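Long-range contacts in ATP synthase subunit s, mitochondrial (PDB 3E4G), which helps to regulate the mitochondrial ATP synthase and is needed for its proton conduction, blocking a proton leak through an alternative exit pathway: residues E110-S115 with H136-L141; G101-L106 with K130-L135. The protein carries 1 engineered substitution. All coordinates share one frame; numbering follows the deposited sequence.

How the contacts relate
Both contacts join the third leucine-rich repeat to the fourth. LRR 3 supplies helices 100-107 and 110-115 in turn, and LRR 4 supplies helix 129-134 and then the turn after it, so the segments alternate along the chain. Contact 2 sets helix 100-107 beside helix 129-134; contact 1 continues the same seam where helix 110-115 meets the turn leading into strand 143-147. Each has buried apolar side chains on its inner side and polar groups outside. In contact 2 the inner part is leucine and isoleucine and the outer part a salt bridge, whereas contact 1 buries a phenylalanine ring and has a weak arginine-glutamine hydrogen bond on its outer side. The two meet where Phe138 CE1 lies 3.5 Å from Leu106 O.

Contact 1 of 2, residues E110-S115 with H136-L141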
ATOM      1  N   GLU A 110     -10.866  -0.820  -7.487  1.00  7.70           N
ATOM      2  CA  GLU A 110     -11.686  -2.034  -7.387  1.00  7.04           C
ATOM      3  C   GLU A 110     -10.840  -3.286  -7.387  1.00  7.17           C
ATOM      4  O   GLU A 110     -11.216  -4.289  -6.779  1.00  7.67           O
ATOM      5  CB  GLU A 110     -12.747  -2.105  -8.514  1.00  7.96           C
ATOM      6  CG  GLU A 110     -13.774  -0.966  -8.362  1.00  8.63           C
ATOM      7  CD  GLU A 110     -15.012  -1.238  -9.198  1.00  9.33           C
ATOM      8  OE1 GLU A 110     -14.886  -1.503 -10.416  1.00  9.37           O
ATOM      9  OE2 GLU A 110     -16.095  -1.155  -8.624  1.00 11.90           O
ATOM     10  N   ASN A 111      -9.733  -3.260  -8.129  1.00  7.26           N
ATOM     11  CA  ASN A 111      -8.818  -4.389  -8.167  1.00  7.61           C
ATOM     12  C   ASN A 111      -8.299  -4.715  -6.771  1.00  7.48           C
ATOM     13  O   ASN A 111      -8.132  -5.904  -6.414  1.00  8.78           O
ATOM     14  CB  ASN A 111      -7.706  -4.163  -9.171  1.00  7.77           C
ATOM     15  CG  ASN A 111      -6.970  -2.852  -8.949  1.00  8.36           C
ATOM     16  OD1 ASN A 111      -7.626  -1.751  -9.022  1.00  9.48           O
ATOM     17  ND2 ASN A 111      -5.691  -2.876  -8.713  1.00  8.51           N
ATOM     18  N   LEU A 112      -7.972  -3.699  -5.971  1.00  7.18           N
ATOM     19  CA  LEU A 112      -7.521  -3.925  -4.580  1.00  6.97           C
ATOM     20  C   LEU A 112      -8.670  -4.309  -3.701  1.00  6.78           C
ATOM     21  O   LEU A 112      -8.529  -5.135  -2.778  1.00  7.67           O
ATOM     22  CB  LEU A 112      -6.844  -2.680  -4.007  1.00  7.24           C
ATOM     23  CG  LEU A 112      -5.526  -2.268  -4.716  1.00  8.36           C
ATOM     24  CD1 LEU A 112      -4.930  -1.076  -3.979  1.00  8.96           C
ATOM     25  CD2 LEU A 112      -4.520  -3.412  -4.685  1.00 12.35           C
ATOM     26  N   GLN A 113      -9.863  -3.706  -3.904  1.00  6.81           N
ATOM     27  CA  GLN A 113     -11.031  -4.122  -3.088  1.00  7.13           C
ATOM     28  C   GLN A 113     -11.253  -5.637  -3.220  1.00  7.36           C
ATOM     29  O   GLN A 113     -11.602  -6.316  -2.266  1.00  7.95           O
ATOM     30  CB  GLN A 113     -12.300  -3.414  -3.558  1.00  7.47           C
ATOM     31  CG  GLN A 113     -12.230  -1.898  -3.394  1.00  7.67           C
ATOM     32  CD  GLN A 113     -13.459  -1.211  -4.038  1.00  8.02           C
ATOM     33  OE1 GLN A 113     -14.310  -1.898  -4.635  1.00  8.31           O
ATOM     34  NE2 GLN A 113     -13.496   0.096  -3.914  1.00  9.54           N
ATOM     35  N   LYS A 114     -11.069  -6.159  -4.448  1.00  7.26           N
ATOM     36  CA  LYS A 114     -11.305  -7.595  -4.687  1.00  8.13           C
ATOM     37  C   LYS A 114     -10.299  -8.480  -4.040  1.00  8.64           C
ATOM     38  O   LYS A 114     -10.646  -9.589  -3.603  1.00 12.59           O
ATOM     39  CB  LYS A 114     -11.339  -7.858  -6.217  1.00  8.56           C
ATOM     40  CG  LYS A 114     -12.526  -7.220  -6.896  1.00  9.07           C
ATOM     41  CD  LYS A 114     -12.260  -7.007  -8.379  1.00  9.51           C
ATOM     42  CE  LYS A 114     -13.419  -6.311  -9.087  1.00  9.90           C
ATOM     43  NZ  LYS A 114     -13.105  -6.042 -10.464  1.00  9.65           N
ATOM     44  N   SER A 115      -9.033  -8.067  -3.970  1.00  7.73           N
ATOM     45  CA  SER A 115      -7.952  -8.985  -3.555  1.00  7.93           C
ATOM     46  C   SER A 115      -7.475  -8.776  -2.126  1.00  7.82           C
ATOM     47  O   SER A 115      -6.905  -9.722  -1.544  1.00  8.13           O
ATOM     48  CB  SER A 115      -6.763  -8.816  -4.476  1.00  9.39           C
ATOM     49  OG  SER A 115      -6.268  -7.497  -4.459  1.00  9.11           O
ATOM     50  N   HIS A 136     -12.761   0.745   4.700  1.00  9.96           N
ATOM     51  CA  HIS A 136     -13.958  -0.134   4.703  1.00 10.98           C
ATOM     52  C   HIS A 136     -14.303  -0.626   3.289  1.00  9.95           C
ATOM     53  O   HIS A 136     -14.966  -1.676   3.166  1.00 12.27           O
ATOM     54  CB  HIS A 136     -15.153   0.555   5.343  1.00 14.21           C
ATOM     55  CG  HIS A 136     -15.843   1.507   4.498  1.00 16.83           C
ATOM     56  ND1 HIS A 136     -15.507   2.831   4.354  1.00 18.28           N
ATOM     57  CD2 HIS A 136     -16.985   1.320   3.803  1.00 21.20           C
ATOM     58  CE1 HIS A 136     -16.391   3.397   3.523  1.00 21.27           C
ATOM     59  NE2 HIS A 136     -17.277   2.486   3.144  1.00 23.15           N
ATOM     60  N   HIS A 137     -13.825   0.025   2.252  1.00  9.31           N
ATOM     61  CA  HIS A 137     -14.095  -0.472   0.883  1.00  9.76           C
ATOM     62  C   HIS A 137     -13.334  -1.753   0.594  1.00  8.58           C
ATOM     63  O   HIS A 137     -13.658  -2.424  -0.414  1.00  8.97           O
ATOM     64  CB  HIS A 137     -13.715   0.567  -0.160  1.00 11.12           C
ATOM     65  CG  HIS A 137     -14.610   1.752  -0.100  1.00 13.04           C
ATOM     66  ND1 HIS A 137     -15.996   1.731  -0.405  1.00 17.12           N
ATOM     67  CD2 HIS A 137     -14.328   2.986   0.263  1.00 14.67           C
ATOM     68  CE1 HIS A 137     -16.494   2.911  -0.150  1.00 18.54           C
ATOM     69  NE2 HIS A 137     -15.499   3.737   0.130  1.00 21.52           N
ATOM     70  N   PHE A 138     -12.328  -2.122   1.383  1.00  8.07           N
ATOM     71  CA  PHE A 138     -11.632  -3.414   1.253  1.00  7.90           C
ATOM     72  C   PHE A 138     -12.494  -4.467   1.889  1.00  8.22           C
ATOM     73  O   PHE A 138     -12.307  -4.920   3.015  1.00  8.27           O
ATOM     74  CB  PHE A 138     -10.222  -3.329   1.832  1.00  8.13           C
ATOM     75  CG  PHE A 138      -9.274  -2.473   1.077  1.00  7.68           C
ATOM     76  CD1 PHE A 138      -9.492  -1.994  -0.221  1.00  8.94           C
ATOM     77  CD2 PHE A 138      -8.006  -2.180   1.645  1.00  9.68           C
ATOM     78  CE1 PHE A 138      -8.529  -1.320  -0.899  1.00  9.82           C
ATOM     79  CE2 PHE A 138      -7.061  -1.457   0.948  1.00 10.56           C
ATOM     80  CZ  PHE A 138      -7.318  -1.023  -0.321  1.00  9.96           C
ATOM     81  N   ARG A 139     -13.536  -4.866   1.108  1.00  8.16           N
ATOM     82  CA  ARG A 139     -14.643  -5.672   1.642  1.00  9.33           C
ATOM     83  C   ARG A 139     -14.233  -7.043   2.043  1.00  9.52           C
ATOM     84  O   ARG A 139     -14.977  -7.734   2.745  1.00 12.16           O
ATOM     85  CB  ARG A 139     -15.815  -5.671   0.638  1.00 10.39           C
ATOM     86  CG  ARG A 139     -15.468  -6.237  -0.730  1.00  9.78           C
ATOM     87  CD  ARG A 139     -16.662  -6.124  -1.656  1.00 10.66           C
ATOM     88  NE  ARG A 139     -16.383  -6.587  -3.033  1.00 10.17           N
ATOM     89  CZ  ARG A 139     -15.863  -5.830  -3.969  1.00  9.48           C
ATOM     90  NH1 ARG A 139     -15.568  -4.560  -3.756  1.00  9.16           N
ATOM     91  NH2 ARG A 139     -15.561  -6.355  -5.156  1.00  9.58           N
ATOM     92  N   ASN A 140     -13.065  -7.543   1.566  1.00  8.66           N
ATOM     93  CA  ASN A 140     -12.544  -8.866   1.882  1.00  8.62           C
ATOM     94  C   ASN A 140     -11.487  -8.846   2.955  1.00  8.67           C
ATOM     95  O   ASN A 140     -10.881  -9.891   3.271  1.00  9.40           O
ATOM     96  CB  ASN A 140     -11.995  -9.526   0.631  1.00  9.59           C
ATOM     97  CG  ASN A 140     -13.054  -9.663  -0.445  1.00 10.51           C
ATOM     98  OD1 ASN A 140     -12.837  -9.143  -1.585  1.00 15.89           O
ATOM     99  ND2 ASN A 140     -14.164 -10.256  -0.130  1.00 10.23           N
ATOM    100  N   LEU A 141     -11.235  -7.668   3.570  1.00  8.18           N
ATOM    101  CA  LEU A 141     -10.171  -7.575   4.571  1.00  8.16           C
ATOM    102  C   LEU A 141     -10.461  -8.464   5.751  1.00  9.25           C
ATOM    103  O   LEU A 141     -11.561  -8.440   6.322  1.00 11.17           O
ATOM    104  CB  LEU A 141     -10.018  -6.112   5.018  1.00  9.08           C
ATOM    105  CG  LEU A 141      -8.615  -5.658   5.471  1.00  9.94           C
ATOM    106  CD1 LEU A 141      -7.654  -5.673   4.241  1.00  9.36           C
ATOM    107  CD2 LEU A 141      -8.732  -4.281   6.045  1.00 11.16           C
TER
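Successive leucine-rich repeats pack side by side here at the ends of their helical segments: helix 110-115 of LRR 3 lies against the turn by which LRR 4 returns to strand 143-147. The Phe138 ring and Gln113 share the tight part. Phe138, centre of an inverse gamma turn and first residue of a type I turn ending at Leu141, has CG anti to the carbonyl carbon, which brings the ring up to the helix: CE1 meets Leu112 CB at 3.8 Å and CD1 comes within 3.9 Å of Gln113 CA. Leu112, buried, continues this apolar layer onto Met81, Val87 and Leu106. Gln113 runs alongside His137 in the same direction, its amide turned 21° from the imidazole; its CG packs 3.3 Å from His137 O, and NE2 is held by the carbonyl of Ser107. The looser side begins at Arg139 and Lys114, both exposed. Arg139 starts from the crowded first torsion (chi1 60°), then extends across Gln113 obliquely, and NH2 rests 3.6 Å from Lys114 CG. The amide plane stands nearly perpendicular to the guanidinium, whose edge OE1 meets in plane. A weak hydrogen bond, bent to 135° at the hydrogen, joins Arg139 NH1 to Gln113 OE1 at 3.1 Å.

Contact 2 of 2, residues G101-L106 with K130-L135; sequences GCLERL and KGIIAL
Leu103 and Glu104 divide the contact between them, one working inward and the other outward. The Leu103 side chain points at the neighbouring helix and lies against backbone, with CB 3.6 Å from Gly131 O and CD1 3.7 Å from Gly131 C. Having no side chain, Gly131 lets the leucine lie directly on its backbone. Around this spot the apolar touches are lighter: Leu103 CD1 approaches Ile132 CD1 at 4.4 Å, and its CB approaches CD2 of Leu135. Nearer the surface, Glu104 CG passes 4.1 Å from Ala134 CB before the extended chain reaches its carboxylate. There Lys130 NZ donates to the syn lone pair of Glu104 OE2 in a salt bridge of 2.8 Å. Lys130 leaves its backbone with CG anti to N (chi1 -174°) and then bends at chi3 and chi4, folding its methylenes around OE2. A water donates to Glu104 OE1 at 2.7 Å and weakly accepts from the same ammonium, so both carboxylate oxygens are engaged. The two helices belong to LRR 3 and LRR 4 and form part of the helical layer that leucine-rich repeats stack beside their parallel strands; the segment axes are 12° from parallel and 8.1 Å apart. Behind the first shell, Ile121 of strand 118-122 touches Leu103, Ile132 and Leu135 alike, and Val127 also touches Leu103 and Ile132. The backbone N of Lys130 is hydrogen-bonded to Thr128 OG1. On the far flank Ile132 reaches Ile158 and Phe162 of helix 155-165.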
ATOM      1  N   GLY A 101      -5.308  11.046   1.820  1.00  8.45           N
ATOM      2  CA  GLY A 101      -5.633  10.965   0.399  1.00  9.40           C
ATOM      3  C   GLY A 101      -5.003   9.725  -0.276  1.00  8.85           C
ATOM      4  O   GLY A 101      -5.586   9.200  -1.235  1.00  9.86           O
ATOM      5  N   CYS A 102      -3.871   9.255   0.218  1.00  8.47           N
ATOM      6  CA  CYS A 102      -3.222   8.051  -0.304  1.00  8.92           C
ATOM      7  C   CYS A 102      -4.119   6.833  -0.016  1.00  8.93           C
ATOM      8  O   CYS A 102      -4.344   5.963  -0.872  1.00  9.44           O
ATOM      9  CB  CYS A 102      -1.860   7.828   0.361  1.00  9.85           C
ATOM     10  SG  CYS A 102      -0.710   9.259   0.163  1.00 11.08           S
ATOM     11  N   LEU A 103      -4.615   6.762   1.237  1.00  8.36           N
ATOM     12  CA  LEU A 103      -5.480   5.653   1.660  1.00  8.18           C
ATOM     13  C   LEU A 103      -6.812   5.689   0.902  1.00  8.36           C
ATOM     14  O   LEU A 103      -7.350   4.659   0.491  1.00  8.76           O
ATOM     15  CB  LEU A 103      -5.717   5.683   3.152  1.00  8.19           C
ATOM     16  CG  LEU A 103      -4.405   5.541   3.974  1.00  8.22           C
ATOM     17  CD1 LEU A 103      -4.733   5.585   5.466  1.00 10.04           C
ATOM     18  CD2 LEU A 103      -3.645   4.276   3.627  1.00 10.17           C
ATOM     19  N   GLU A 104      -7.356   6.909   0.674  1.00  8.47           N
ATOM     20  CA  GLU A 104      -8.560   7.095  -0.118  1.00  8.94           C
ATOM     21  C   GLU A 104      -8.302   6.573  -1.540  1.00  8.92           C
ATOM     22  O   GLU A 104      -9.143   5.800  -2.090  1.00  9.52           O
ATOM     23  CB  GLU A 104      -8.991   8.544  -0.119  1.00  9.32           C
ATOM     24  CG  GLU A 104      -9.511   8.989   1.208  1.00 10.78           C
ATOM     25  CD  GLU A 104      -9.585  10.479   1.421  1.00 13.21           C
ATOM     26  OE1 GLU A 104      -9.081  11.244   0.595  1.00 13.48           O
ATOM     27  OE2 GLU A 104     -10.127  10.872   2.449  1.00 27.06           O
ATOM     28  N   ARG A 105      -7.215   6.988  -2.182  1.00  9.57           N
ATOM     29  CA  ARG A 105      -6.909   6.543  -3.520  1.00 10.49           C
ATOM     30  C   ARG A 105      -6.840   5.012  -3.616  1.00 10.01           C
ATOM     31  O   ARG A 105      -7.393   4.373  -4.513  1.00 10.87           O
ATOM     32  CB  ARG A 105      -5.575   7.192  -3.989  1.00 12.16           C
ATOM     33  CG  ARG A 105      -5.080   6.935  -5.420  1.00 12.87           C
ATOM     34  CD  ARG A 105      -3.779   7.692  -5.747  1.00 12.84           C
ATOM     35  NE  ARG A 105      -3.988   9.117  -5.768  1.00 15.08           N
ATOM     36  CZ  ARG A 105      -4.680   9.811  -6.731  1.00 15.62           C
ATOM     37  NH1 ARG A 105      -4.964   9.229  -7.895  1.00 17.84           N
ATOM     38  NH2 ARG A 105      -5.007  11.033  -6.530  1.00 19.30           N
ATOM     39  N   LEU A 106      -6.142   4.419  -2.640  1.00  9.60           N
ATOM     40  CA  LEU A 106      -6.053   2.917  -2.592  1.00  9.71           C
ATOM     41  C   LEU A 106      -7.438   2.289  -2.463  1.00  8.61           C
ATOM     42  O   LEU A 106      -7.764   1.284  -3.117  1.00  9.44           O
ATOM     43  CB  LEU A 106      -5.228   2.503  -1.418  1.00 10.02           C
ATOM     44  CG  LEU A 106      -3.684   2.669  -1.580  1.00 11.13           C
ATOM     45  CD1 LEU A 106      -3.028   2.467  -0.216  1.00 13.15           C
ATOM     46  CD2 LEU A 106      -3.134   1.697  -2.551  1.00 13.78           C
ATOM     47  N   LYS A 130     -10.056   9.744   9.120  1.00 11.22           N
ATOM     48  CA  LYS A 130     -10.644   9.750   7.763  1.00 11.48           C
ATOM     49  C   LYS A 130      -9.999   8.750   6.832  1.00 10.63           C
ATOM     50  O   LYS A 130     -10.663   8.044   6.059  1.00 11.38           O
ATOM     51  CB  LYS A 130     -10.522  11.155   7.147  1.00 13.30           C
ATOM     52  CG  LYS A 130     -11.149  11.406   5.863  1.00 18.97           C
ATOM     53  CD  LYS A 130     -11.127  12.904   5.501  1.00 23.76           C
ATOM     54  CE  LYS A 130      -9.826  13.248   5.021  1.00 26.57           C
ATOM     55  NZ  LYS A 130      -9.730  13.387   3.582  1.00 24.90           N
ATOM     56  N   GLY A 131      -8.675   8.677   6.850  1.00  9.64           N
ATOM     57  CA  GLY A 131      -7.992   7.736   5.996  1.00  9.09           C
ATOM     58  C   GLY A 131      -8.281   6.291   6.387  1.00  8.23           C
ATOM     59  O   GLY A 131      -8.412   5.417   5.540  1.00  9.45           O
ATOM     60  N   ILE A 132      -8.336   6.059   7.692  1.00  8.84           N
ATOM     61  CA  ILE A 132      -8.639   4.688   8.160  1.00  9.01           C
ATOM     62  C   ILE A 132     -10.013   4.278   7.729  1.00  9.12           C
ATOM     63  O   ILE A 132     -10.241   3.147   7.268  1.00 10.12           O
ATOM     64  CB  ILE A 132      -8.433   4.591   9.699  1.00 10.27           C
ATOM     65  CG1 ILE A 132      -6.981   4.893  10.120  1.00  9.91           C
ATOM     66  CG2 ILE A 132      -8.912   3.214  10.209  1.00 11.09           C
ATOM     67  CD1 ILE A 132      -5.945   4.089   9.404  1.00  9.87           C
ATOM     68  N   ILE A 133     -11.011   5.135   7.912  1.00 10.61           N
ATOM     69  CA  ILE A 133     -12.370   4.741   7.639  1.00 12.33           C
ATOM     70  C   ILE A 133     -12.561   4.431   6.121  1.00 11.20           C
ATOM     71  O   ILE A 133     -13.338   3.552   5.810  1.00 12.81           O
ATOM     72  CB  ILE A 133     -13.348   5.864   8.155  1.00 15.25           C
ATOM     73  CG1 ILE A 133     -13.378   5.882   9.657  1.00 18.57           C
ATOM     74  CG2 ILE A 133     -14.762   5.669   7.603  1.00 19.15           C
ATOM     75  CD1 ILE A 133     -14.271   4.730  10.222  1.00 25.67           C
ATOM     76  N   ALA A 134     -11.767   5.063   5.253  1.00 10.38           N
ATOM     77  CA  ALA A 134     -11.800   4.762   3.857  1.00 11.63           C
ATOM     78  C   ALA A 134     -11.538   3.251   3.526  1.00  9.86           C
ATOM     79  O   ALA A 134     -11.995   2.716   2.522  1.00 10.85           O
ATOM     80  CB  ALA A 134     -10.865   5.659   3.107  1.00 13.03           C
ATOM     81  N   LEU A 135     -10.774   2.605   4.415  1.00  8.80           N
ATOM     82  CA  LEU A 135     -10.420   1.184   4.206  1.00  8.96           C
ATOM     83  C   LEU A 135     -11.598   0.248   4.269  1.00  9.03           C
ATOM     84  O   LEU A 135     -11.453  -0.940   3.908  1.00  9.30           O
ATOM     85  CB  LEU A 135      -9.332   0.755   5.186  1.00  9.83           C
ATOM     86  CG  LEU A 135      -8.082   1.654   5.147  1.00 10.89           C
ATOM     87  CD1 LEU A 135      -7.138   1.222   6.313  1.00 13.64           C
ATOM     88  CD2 LEU A 135      -7.401   1.622   3.718  1.00 13.10           C
TER
HETATM   89  O   HOH W   1      -7.982  13.741   0.919  1.00 23.14           O